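Putative transcriptional regulator (TetR/AcrR family) (Acinetobacter sp., PDB 3KNW) probably binds DNA and regulates transcription, as a two-subunit, all-helical member of the TetR/AcrR family. Local coordinates at residues A[18-23]-A[63-68]; A[86-91]-A[155-160]; A[94-99]-A[191-196]; A[171-176]-A[187-192]. All blocks are in the same frame, centred on the assembly; numbering follows the deposited sequence.

Interaction 1 (A[18-23]-A[63-68]); sequences HILDSG and CELLKH
L20 drives its forked end against the backbone of helix 58-81, and L65 reaches back to the backbone of helix 13-30. Branch CD2 of L20 does most of the touching: it rests 3.5 Å from the backbone N of L65 and also meets the carbonyl carbon and CB of E64. The two leucines meet methyl to methyl, L20 CD2 to L65 CD1 at 3.8 Å. L65 carries its CG anti to its backbone N (chi1 -164°), on the side of the first helix, and its CD1 lies 3.1 Å from the carbonyl O of L20, a tight carbon-to-oxygen contact. The other branch approaches a residue without a side chain, L65 CD2 lying 4.2 Å from G23 C. H68, about one turn after L65, adds the third large share of the contact. Its CB lies 4.4 Å from L20 CD1, and its ring turns an edge to D21, with OD1 3.8 Å from NE2; the two side chains cross at about a right angle and their planes are 43° apart, a loose polar neighbourhood at the margin of an apolar centre. The segment axes run nearly perpendicular (-91°). This packing joins the first helix of the predicted DNA-binding end to the long helix 58-81 that leads into the rest of the TetR fold. F55, from the loop after helix 48-54, covers L20 and E64, F24 and V27 flank L65, and C63 and L66 lean on M128 of helix 126-153.

Interaction 2 (A[86-91]-A[155-160]); sequences SARDKL and SIQTSV
R88 packs its CB and CD on S155 and its CB on I156. CG stands anti to the backbone N (chi1 168°) and the chain stays extended from CG to NE; CB is 3.6 Å from S155 OG, and CD is 3.3 Å from the carbonyl O of S155. The same carbonyl oxygen lies at the edge of the guanidinium, in its plane. I156 adds the apolar part from its CG1 branch, with CG1 4.0 Å from R88 CB and CD1 next to R88 CA. Around the start of helix 87-100 the two serines meet through S86 OG and S155 CB at 3.4 Å; S86 occupies the N-cap position without a capping bond from its side chain. Farther out, Q157 crosses R88 at about a right angle, its OE1 3.4 Å from NH1 and its amide plane 51° from the guanidinium. The contact fixes the loop between helices 126-153 and 162-183 against the first turn of helix 87-100 in the C-terminal domain of the TetR fold, with L200 packing on both R88 and I156. Its strong polar bonds point elsewhere: R88 NH1 forms a salt bridge with D201, and S155 OG hydrogen-bonds to E153. Across the two segments, the attraction probably rests largely on van der Waals packing, with the carbonyl of S155 probably adding a favourable electrostatic edge to the cationic guanidinium.

Interaction 3 (A[94-99]-A[191-196]); sequences YLQCWV and QALEST
V99 and L193 meet tip to tip in the tight part of this contact, CG2 of the valine 3.3 Å from CD1 of the leucine, which also lies 3.7 Å from V99 CG1 and so sits against both valine methyls. L95 CB stands 4.2 Å from the other leucine methyl, L193 CD2. Deeper in, L95 and T196 also meet tip to tip, with L95 CD1 3.5 Å from T196 CG2. The first torsion of T196 (chi1 -53°) puts OG1 beside its own backbone N and CG2 anti to it; OG1 hydrogen-bonds to A192 O at 2.7 Å, and Y173 OH is its outside partner, leaving the methyl to face the leucine. The two segments run antiparallel, 168° between directions, and join helix 87-100 to the last helix, 187-200, of the TetR-type C-terminal domain. Y173, from helix 162-183, packs against both L95 and L193, while M92 covers L193 and T196. The outer side is looser. There Q96 is exposed and crosses L193 at about a right angle, Q96 CG 3.8 Å from L193 CD2. Q191, A192 and S195 also pack on the second subunit.

Interaction 4 (A[171-176]-A[187-192]); sequences QMYLGA and APLFQA
The ring of Y173 carries the CB of A192 over one face, 3.9 Å from its centroid and 14° off the normal, a CH-pi contact displaced toward the rim, so that CZ at 3.8 Å and CE1 are its nearest ring atoms. L189 comes at the ring obliquely, its CD2 4.1 Å from Y173 CD2. These groups sit between the last two helices of the chain, 162-183 and 187-200, in the TetR-type C-terminal domain, an antiparallel helical hairpin whose segments run at 161° to each other; in this family such a pair usually supplies the four-helix dimer interface, and here both helices do touch the second subunit. At the tip of the tyrosine, OH lies 3.2 Å from A192 O and is hydrogen-bonded with T196 OG1. M172, a selenomethionine, sends its chain out with CG anti to the backbone N and turns at chi3 (80°), which brings the terminal CE to 3.5 Å from A192 O and close to A192 CB. A192 CB thus has the Y173 ring, M172 CE and, 4.1 Å away, A176 CB around it. One turn on, the helices draw closer: the CA atoms of A176 and P188 are 5.0 Å apart, the small alanine permitting the approach. A176 CB also packs on L189 CD2, while P188 and L189 press on its backbone carbonyl. A176 CB lies 3.6 Å from P188 O, an oxygen that also accepts a hydrogen bond from NE2 of Q171 of the second subunit.

In the fold
From the N terminus, interaction 1 closes first, bringing helix 58-81 back across helix 13-30 around the predicted helix-turn-helix, and it is complete before the others begin. Helix 87-100 then opens two contacts in succession: its start goes to interaction 2, its later turns to interaction 3. Interaction 2 closes at 155-160, before interaction 3 has found its partner, so the two cross. Interaction 4 opens on helix 162-183 and, after a short turn, ends with interaction 3 on helix 187-200, sharing Q191 and A192; their centres are about 7 Å apart. Interaction 1 lies on the other side of the chain's centre, about 27 Å from interactions 3 and 4, centre to centre.

Interaction 1 (A[18-23]-A[63-68])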
# COMPACT_ATOMS: atom_id res chain seq x y z
N HIS A 18 24.80 2.72 -13.71
CA HIS A 18 24.90 1.34 -13.24
C HIS A 18 24.71 1.27 -11.74
O HIS A 18 23.96 0.43 -11.25
CB HIS A 18 26.24 0.70 -13.59
CG HIS A 18 26.35 -0.70 -13.08
ND1 HIS A 18 25.73 -1.77 -13.70
CD2 HIS A 18 26.95 -1.20 -11.97
CE1 HIS A 18 25.97 -2.87 -13.01
NE2 HIS A 18 26.70 -2.55 -11.95
N ILE A 19 25.40 2.15 -11.03
CA ILE A 19 25.33 2.16 -9.57
C ILE A 19 23.90 2.41 -9.10
O ILE A 19 23.40 1.69 -8.24
CB ILE A 19 26.29 3.17 -8.97
CG1 ILE A 19 27.75 2.81 -9.33
CG2 ILE A 19 26.17 3.19 -7.46
CD1 ILE A 19 28.68 3.88 -9.07
N LEU A 20 23.24 3.41 -9.65
CA LEU A 20 21.85 3.70 -9.29
C LEU A 20 20.98 2.49 -9.57
O LEU A 20 20.19 2.11 -8.73
CB LEU A 20 21.33 4.91 -10.05
CG LEU A 20 21.97 6.18 -9.50
CD1 LEU A 20 21.95 7.23 -10.57
CD2 LEU A 20 21.27 6.67 -8.23
N ASP A 21 21.14 1.88 -10.75
CA ASP A 21 20.35 0.71 -11.10
C ASP A 21 20.62 -0.50 -10.21
O ASP A 21 19.68 -1.18 -9.80
CB ASP A 21 20.47 0.41 -12.60
CG ASP A 21 19.86 1.54 -13.48
OD1 ASP A 21 18.93 2.26 -12.98
OD2 ASP A 21 20.31 1.71 -14.65
N SER A 22 21.89 -0.77 -9.89
CA SER A 22 22.22 -1.70 -8.81
C SER A 22 21.45 -1.36 -7.53
O SER A 22 20.74 -2.21 -6.98
CB SER A 22 23.71 -1.66 -8.47
OG SER A 22 24.48 -2.15 -9.54
N GLY A 23 21.58 -0.12 -7.05
CA GLY A 23 20.92 0.30 -5.83
C GLY A 23 19.40 0.09 -5.89
O GLY A 23 18.80 -0.41 -4.93
N CYS A 63 18.74 10.07 -2.42
CA CYS A 63 18.09 11.15 -3.12
C CYS A 63 18.27 11.00 -4.63
O CYS A 63 17.33 11.24 -5.41
CB CYS A 63 18.57 12.53 -2.65
SG CYS A 63 18.14 12.94 -0.96
N GLU A 64 19.45 10.60 -5.09
CA GLU A 64 19.62 10.56 -6.55
C GLU A 64 18.88 9.39 -7.17
O GLU A 64 18.36 9.49 -8.28
CB GLU A 64 21.09 10.63 -6.97
CG GLU A 64 21.67 12.05 -6.79
CD GLU A 64 20.85 13.17 -7.49
OE1 GLU A 64 20.65 14.29 -6.89
OE2 GLU A 64 20.39 12.94 -8.64
N LEU A 65 18.82 8.31 -6.42
CA LEU A 65 18.07 7.13 -6.80
C LEU A 65 16.61 7.47 -7.03
O LEU A 65 16.03 7.07 -8.03
CB LEU A 65 18.19 6.12 -5.67
CG LEU A 65 17.82 4.68 -5.89
CD1 LEU A 65 18.65 4.15 -7.03
CD2 LEU A 65 18.08 3.91 -4.59
N LEU A 66 15.99 8.22 -6.13
CA LEU A 66 14.58 8.50 -6.29
C LEU A 66 14.36 9.47 -7.42
O LEU A 66 13.36 9.38 -8.11
CB LEU A 66 13.92 9.03 -5.01
CG LEU A 66 13.83 8.02 -3.85
CD1 LEU A 66 13.33 8.78 -2.62
CD2 LEU A 66 12.97 6.73 -4.13
N LYS A 67 15.27 10.42 -7.56
CA LYS A 67 15.16 11.43 -8.61
C LYS A 67 15.25 10.74 -9.96
O LYS A 67 14.46 11.05 -10.87
CB LYS A 67 16.25 12.51 -8.50
CG LYS A 67 15.89 13.74 -7.64
CD LYS A 67 16.95 14.84 -7.77
CE LYS A 67 16.84 15.91 -6.67
NZ LYS A 67 17.60 15.62 -5.38
N HIS A 68 16.20 9.81 -10.08
CA HIS A 68 16.46 9.09 -11.32
C HIS A 68 15.30 8.20 -11.66
O HIS A 68 14.94 8.06 -12.83
CB HIS A 68 17.75 8.25 -11.26
CG HIS A 68 17.97 7.42 -12.48
ND1 HIS A 68 18.16 7.96 -13.73
CD2 HIS A 68 17.99 6.07 -12.65
CE1 HIS A 68 18.30 6.99 -14.62
NE2 HIS A 68 18.22 5.83 -13.98

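Interaction 2 (A[86-91]-A[155-160])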
# COMPACT_ATOMS: atom_id res chain seq x y z
N SER A 86 -7.13 8.02 -27.98
CA SER A 86 -7.94 8.57 -26.91
C SER A 86 -7.18 8.92 -25.63
O SER A 86 -6.14 8.33 -25.35
CB SER A 86 -8.97 7.52 -26.49
OG SER A 86 -10.21 7.82 -27.01
N ALA A 87 -7.74 9.84 -24.85
CA ALA A 87 -7.32 10.04 -23.47
C ALA A 87 -7.63 8.74 -22.72
O ALA A 87 -6.81 8.23 -21.96
CB ALA A 87 -8.05 11.27 -22.82
N ARG A 88 -8.82 8.19 -22.97
CA ARG A 88 -9.26 7.00 -22.29
C ARG A 88 -8.33 5.81 -22.50
O ARG A 88 -7.91 5.13 -21.53
CB ARG A 88 -10.64 6.63 -22.74
CG ARG A 88 -11.02 5.25 -22.29
CD ARG A 88 -12.50 5.12 -22.35
NE ARG A 88 -12.93 3.86 -21.79
CZ ARG A 88 -14.09 3.68 -21.18
NH1 ARG A 88 -14.95 4.69 -21.05
NH2 ARG A 88 -14.39 2.49 -20.69
N ASP A 89 -8.01 5.55 -23.75
CA ASP A 89 -7.13 4.46 -24.09
C ASP A 89 -5.75 4.76 -23.59
O ASP A 89 -5.03 3.84 -23.23
CB ASP A 89 -7.16 4.13 -25.62
CG ASP A 89 -8.51 3.53 -26.07
OD1 ASP A 89 -9.47 3.46 -25.25
OD2 ASP A 89 -8.65 3.15 -27.24
N LYS A 90 -5.35 6.01 -23.55
CA LYS A 90 -4.01 6.28 -23.02
C LYS A 90 -3.91 5.88 -21.55
O LYS A 90 -2.87 5.40 -21.07
CB LYS A 90 -3.66 7.76 -23.17
CG LYS A 90 -3.01 8.14 -24.53
CD LYS A 90 -2.75 9.61 -24.57
CE LYS A 90 -2.91 10.22 -25.99
NZ LYS A 90 -3.28 11.66 -25.91
N LEU A 91 -5.03 6.09 -20.84
CA LEU A 91 -5.13 5.89 -19.41
C LEU A 91 -5.28 4.39 -19.12
O LEU A 91 -4.75 3.89 -18.14
CB LEU A 91 -6.33 6.67 -18.84
CG LEU A 91 -6.52 6.52 -17.33
CD1 LEU A 91 -5.26 6.70 -16.59
CD2 LEU A 91 -7.49 7.50 -16.84
N SER A 155 -14.52 10.80 -24.75
CA SER A 155 -14.08 9.40 -24.56
C SER A 155 -14.30 8.92 -23.10
O SER A 155 -14.41 7.72 -22.87
CB SER A 155 -12.64 9.17 -25.05
OG SER A 155 -11.69 9.79 -24.20
N ILE A 156 -14.38 9.84 -22.14
CA ILE A 156 -14.66 9.49 -20.72
C ILE A 156 -15.99 10.10 -20.31
O ILE A 156 -16.10 11.27 -20.21
CB ILE A 156 -13.54 9.91 -19.79
CG1 ILE A 156 -12.28 9.08 -20.11
CG2 ILE A 156 -13.96 9.66 -18.38
CD1 ILE A 156 -10.98 9.60 -19.57
N GLN A 157 -17.01 9.29 -20.13
CA GLN A 157 -18.35 9.82 -19.97
C GLN A 157 -18.66 10.20 -18.55
O GLN A 157 -19.70 10.83 -18.27
CB GLN A 157 -19.37 8.81 -20.48
CG GLN A 157 -19.27 8.52 -22.01
CD GLN A 157 -18.13 7.53 -22.36
OE1 GLN A 157 -17.62 6.79 -21.49
NE2 GLN A 157 -17.75 7.51 -23.63
N THR A 158 -17.80 9.82 -17.61
CA THR A 158 -18.10 10.08 -16.22
C THR A 158 -18.01 11.58 -16.04
O THR A 158 -17.19 12.24 -16.69
CB THR A 158 -17.13 9.38 -15.28
OG1 THR A 158 -17.69 9.38 -13.96
CG2 THR A 158 -15.73 10.03 -15.29
N SER A 159 -18.85 12.09 -15.15
CA SER A 159 -18.89 13.49 -14.82
C SER A 159 -18.05 13.83 -13.58
O SER A 159 -17.88 15.00 -13.22
CB SER A 159 -20.35 13.85 -14.54
OG SER A 159 -20.71 13.30 -13.28
N VAL A 160 -17.57 12.81 -12.89
CA VAL A 160 -16.78 12.97 -11.69
C VAL A 160 -15.60 13.81 -12.05
O VAL A 160 -14.94 13.64 -13.07
CB VAL A 160 -16.34 11.61 -11.09
CG1 VAL A 160 -15.34 11.85 -9.86
CG2 VAL A 160 -17.58 10.72 -10.68

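Interaction 3 (A[94-99]-A[191-196])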
# COMPACT_ATOMS: atom_id res chain seq x y z
N TYR A 94 -1.56 2.84 -19.69
CA TYR A 94 -0.78 3.05 -18.47
C TYR A 94 -1.14 2.07 -17.36
O TYR A 94 -0.28 1.40 -16.82
CB TYR A 94 -1.01 4.45 -17.93
CG TYR A 94 -0.46 4.66 -16.55
CD1 TYR A 94 0.90 4.68 -16.32
CD2 TYR A 94 -1.31 4.83 -15.45
CE1 TYR A 94 1.40 4.87 -15.05
CE2 TYR A 94 -0.82 5.01 -14.18
CZ TYR A 94 0.55 5.04 -13.99
OH TYR A 94 1.06 5.23 -12.72
N LEU A 95 -2.40 2.00 -17.03
CA LEU A 95 -2.86 1.15 -15.98
C LEU A 95 -2.59 -0.32 -16.29
O LEU A 95 -2.26 -1.13 -15.39
CB LEU A 95 -4.39 1.35 -15.78
CG LEU A 95 -4.81 2.76 -15.35
CD1 LEU A 95 -6.39 2.86 -15.13
CD2 LEU A 95 -4.04 3.25 -14.11
N GLN A 96 -2.77 -0.67 -17.56
CA GLN A 96 -2.61 -2.04 -17.98
C GLN A 96 -1.15 -2.44 -17.80
O GLN A 96 -0.88 -3.59 -17.44
CB GLN A 96 -3.17 -2.30 -19.41
CG GLN A 96 -4.35 -3.32 -19.37
CD GLN A 96 -5.50 -3.07 -20.38
OE1 GLN A 96 -5.54 -2.07 -21.11
NE2 GLN A 96 -6.45 -4.02 -20.41
N CYS A 97 -0.26 -1.47 -18.02
CA CYS A 97 1.16 -1.57 -17.75
C CYS A 97 1.45 -1.73 -16.24
O CYS A 97 2.34 -2.52 -15.87
CB CYS A 97 1.93 -0.35 -18.32
SG CYS A 97 2.70 -0.67 -19.89
N TRP A 98 0.78 -0.96 -15.39
CA TRP A 98 0.83 -1.18 -13.95
C TRP A 98 0.71 -2.67 -13.70
O TRP A 98 1.54 -3.25 -13.05
CB TRP A 98 -0.35 -0.51 -13.27
CG TRP A 98 -0.13 0.62 -12.38
CD1 TRP A 98 -0.14 1.93 -12.72
CD2 TRP A 98 -0.00 0.58 -10.97
NE1 TRP A 98 0.04 2.72 -11.61
CE2 TRP A 98 0.12 1.91 -10.51
CE3 TRP A 98 0.06 -0.45 -10.04
CZ2 TRP A 98 0.30 2.23 -9.18
CZ3 TRP A 98 0.22 -0.14 -8.75
CH2 TRP A 98 0.35 1.19 -8.32
N VAL A 99 -0.36 -3.26 -14.24
CA VAL A 99 -0.71 -4.65 -14.04
C VAL A 99 0.31 -5.68 -14.59
O VAL A 99 0.37 -6.76 -14.04
CB VAL A 99 -2.16 -4.92 -14.61
CG1 VAL A 99 -2.62 -6.37 -14.43
CG2 VAL A 99 -3.16 -3.99 -13.94
N GLN A 191 -8.97 -7.07 -11.09
CA GLN A 191 -10.33 -6.57 -10.82
C GLN A 191 -10.31 -5.02 -10.95
O GLN A 191 -11.17 -4.47 -11.62
CB GLN A 191 -10.88 -7.04 -9.47
CG GLN A 191 -12.32 -6.54 -9.10
CD GLN A 191 -13.33 -6.68 -10.26
OE1 GLN A 191 -13.60 -7.80 -10.77
NE2 GLN A 191 -13.85 -5.55 -10.72
N ALA A 192 -9.32 -4.34 -10.38
CA ALA A 192 -9.13 -2.89 -10.54
C ALA A 192 -9.26 -2.46 -12.02
O ALA A 192 -9.89 -1.44 -12.33
CB ALA A 192 -7.72 -2.49 -10.07
N LEU A 193 -8.59 -3.21 -12.90
CA LEU A 193 -8.72 -3.01 -14.35
C LEU A 193 -10.17 -3.03 -14.81
O LEU A 193 -10.62 -2.14 -15.49
CB LEU A 193 -7.91 -4.05 -15.15
CG LEU A 193 -6.42 -3.69 -15.34
CD1 LEU A 193 -5.62 -4.84 -15.99
CD2 LEU A 193 -6.26 -2.38 -16.18
N GLU A 194 -10.90 -4.04 -14.38
CA GLU A 194 -12.28 -4.20 -14.86
C GLU A 194 -13.13 -3.09 -14.25
O GLU A 194 -13.96 -2.51 -14.90
CB GLU A 194 -12.81 -5.63 -14.58
CG GLU A 194 -14.06 -5.99 -15.39
CD GLU A 194 -13.88 -5.90 -16.94
OE1 GLU A 194 -14.90 -5.71 -17.67
OE2 GLU A 194 -12.72 -6.05 -17.42
N SER A 195 -12.84 -2.73 -13.01
CA SER A 195 -13.51 -1.65 -12.35
C SER A 195 -13.24 -0.24 -12.90
O SER A 195 -14.17 0.58 -12.93
CB SER A 195 -13.21 -1.72 -10.86
OG SER A 195 -14.18 -2.60 -10.29
N THR A 196 -12.01 0.05 -13.31
CA THR A 196 -11.69 1.32 -13.91
C THR A 196 -12.58 1.61 -15.16
O THR A 196 -12.83 2.79 -15.50
CB THR A 196 -10.20 1.38 -14.33
OG1 THR A 196 -9.35 1.04 -13.23
CG2 THR A 196 -9.83 2.79 -14.87

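Interaction 4 (A[171-176]-A[187-192])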
# COMPACT_ATOMS: atom_id res chain seq x y z
N GLN A 171 -5.53 5.52 -5.91
CA GLN A 171 -5.60 4.89 -4.61
C GLN A 171 -5.97 3.44 -4.74
O GLN A 171 -5.36 2.63 -4.10
CB GLN A 171 -6.61 5.59 -3.74
CG GLN A 171 -6.06 6.86 -3.15
CD GLN A 171 -7.09 7.70 -2.45
OE1 GLN A 171 -6.86 8.84 -2.14
NE2 GLN A 171 -8.22 7.13 -2.20
N MSE A 172 -6.96 3.11 -5.57
CA MSE A 172 -7.40 1.73 -5.79
C MSE A 172 -6.35 0.90 -6.39
O MSE A 172 -6.18 -0.25 -5.98
CB MSE A 172 -8.64 1.69 -6.67
CG MSE A 172 -9.11 0.27 -7.11
SE MSE A 172 -10.69 0.52 -8.21
CE MSE A 172 -9.88 0.99 -9.85
N TYR A 173 -5.53 1.45 -7.30
CA TYR A 173 -4.43 0.62 -7.83
C TYR A 173 -3.35 0.34 -6.84
O TYR A 173 -2.88 -0.78 -6.75
CB TYR A 173 -3.86 1.18 -9.12
CG TYR A 173 -4.71 0.78 -10.30
CD1 TYR A 173 -5.98 1.34 -10.50
CD2 TYR A 173 -4.30 -0.18 -11.19
CE1 TYR A 173 -6.77 1.01 -11.59
CE2 TYR A 173 -5.11 -0.52 -12.30
CZ TYR A 173 -6.34 0.06 -12.46
OH TYR A 173 -7.13 -0.32 -13.54
N LEU A 174 -2.95 1.31 -6.02
CA LEU A 174 -1.97 1.04 -4.96
C LEU A 174 -2.47 -0.02 -3.98
O LEU A 174 -1.73 -0.89 -3.56
CB LEU A 174 -1.70 2.27 -4.18
CG LEU A 174 -0.87 3.35 -4.86
CD1 LEU A 174 -0.92 4.59 -4.00
CD2 LEU A 174 0.53 2.90 -5.07
N GLY A 175 -3.75 0.01 -3.66
CA GLY A 175 -4.24 -0.96 -2.71
C GLY A 175 -4.39 -2.37 -3.30
O GLY A 175 -4.13 -3.36 -2.58
N ALA A 176 -4.88 -2.44 -4.55
CA ALA A 176 -4.79 -3.63 -5.36
C ALA A 176 -3.30 -4.15 -5.50
O ALA A 176 -3.04 -5.34 -5.40
CB ALA A 176 -5.42 -3.36 -6.77
N ALA A 187 -4.79 -11.14 -8.98
CA ALA A 187 -6.27 -11.09 -9.05
C ALA A 187 -6.78 -9.68 -8.66
O ALA A 187 -7.57 -9.07 -9.37
CB ALA A 187 -6.94 -12.23 -8.17
N PRO A 188 -6.30 -9.12 -7.55
CA PRO A 188 -6.87 -7.78 -7.18
C PRO A 188 -6.66 -6.68 -8.20
O PRO A 188 -7.52 -5.80 -8.34
CB PRO A 188 -6.15 -7.47 -5.86
CG PRO A 188 -5.86 -8.78 -5.27
CD PRO A 188 -5.59 -9.75 -6.42
N LEU A 189 -5.53 -6.72 -8.90
CA LEU A 189 -5.15 -5.75 -9.95
C LEU A 189 -5.95 -6.00 -11.19
O LEU A 189 -6.43 -5.07 -11.81
CB LEU A 189 -3.66 -5.86 -10.33
CG LEU A 189 -2.70 -5.14 -9.41
CD1 LEU A 189 -1.23 -5.62 -9.45
CD2 LEU A 189 -2.77 -3.64 -9.69
N PHE A 190 -6.18 -7.27 -11.53
CA PHE A 190 -7.11 -7.59 -12.58
C PHE A 190 -8.50 -7.04 -12.33
O PHE A 190 -9.18 -6.59 -13.28
CB PHE A 190 -7.19 -9.09 -12.83
CG PHE A 190 -5.83 -9.76 -13.13
CD1 PHE A 190 -4.82 -9.08 -13.79
CD2 PHE A 190 -5.62 -11.09 -12.81
CE1 PHE A 190 -3.63 -9.68 -14.06
CE2 PHE A 190 -4.42 -11.71 -13.07
CZ PHE A 190 -3.42 -11.03 -13.70
N GLN A 191 -8.97 -7.07 -11.09
CA GLN A 191 -10.33 -6.57 -10.82
C GLN A 191 -10.31 -5.02 -10.95
O GLN A 191 -11.17 -4.47 -11.62
CB GLN A 191 -10.88 -7.04 -9.47
CG GLN A 191 -12.32 -6.54 -9.10
CD GLN A 191 -13.33 -6.68 -10.26
OE1 GLN A 191 -13.60 -7.80 -10.77
NE2 GLN A 191 -13.85 -5.55 -10.72
N ALA A 192 -9.32 -4.34 -10.38
CA ALA A 192 -9.13 -2.89 -10.54
C ALA A 192 -9.26 -2.46 -12.02
O ALA A 192 -9.89 -1.44 -12.33
CB ALA A 192 -7.72 -2.49 -10.07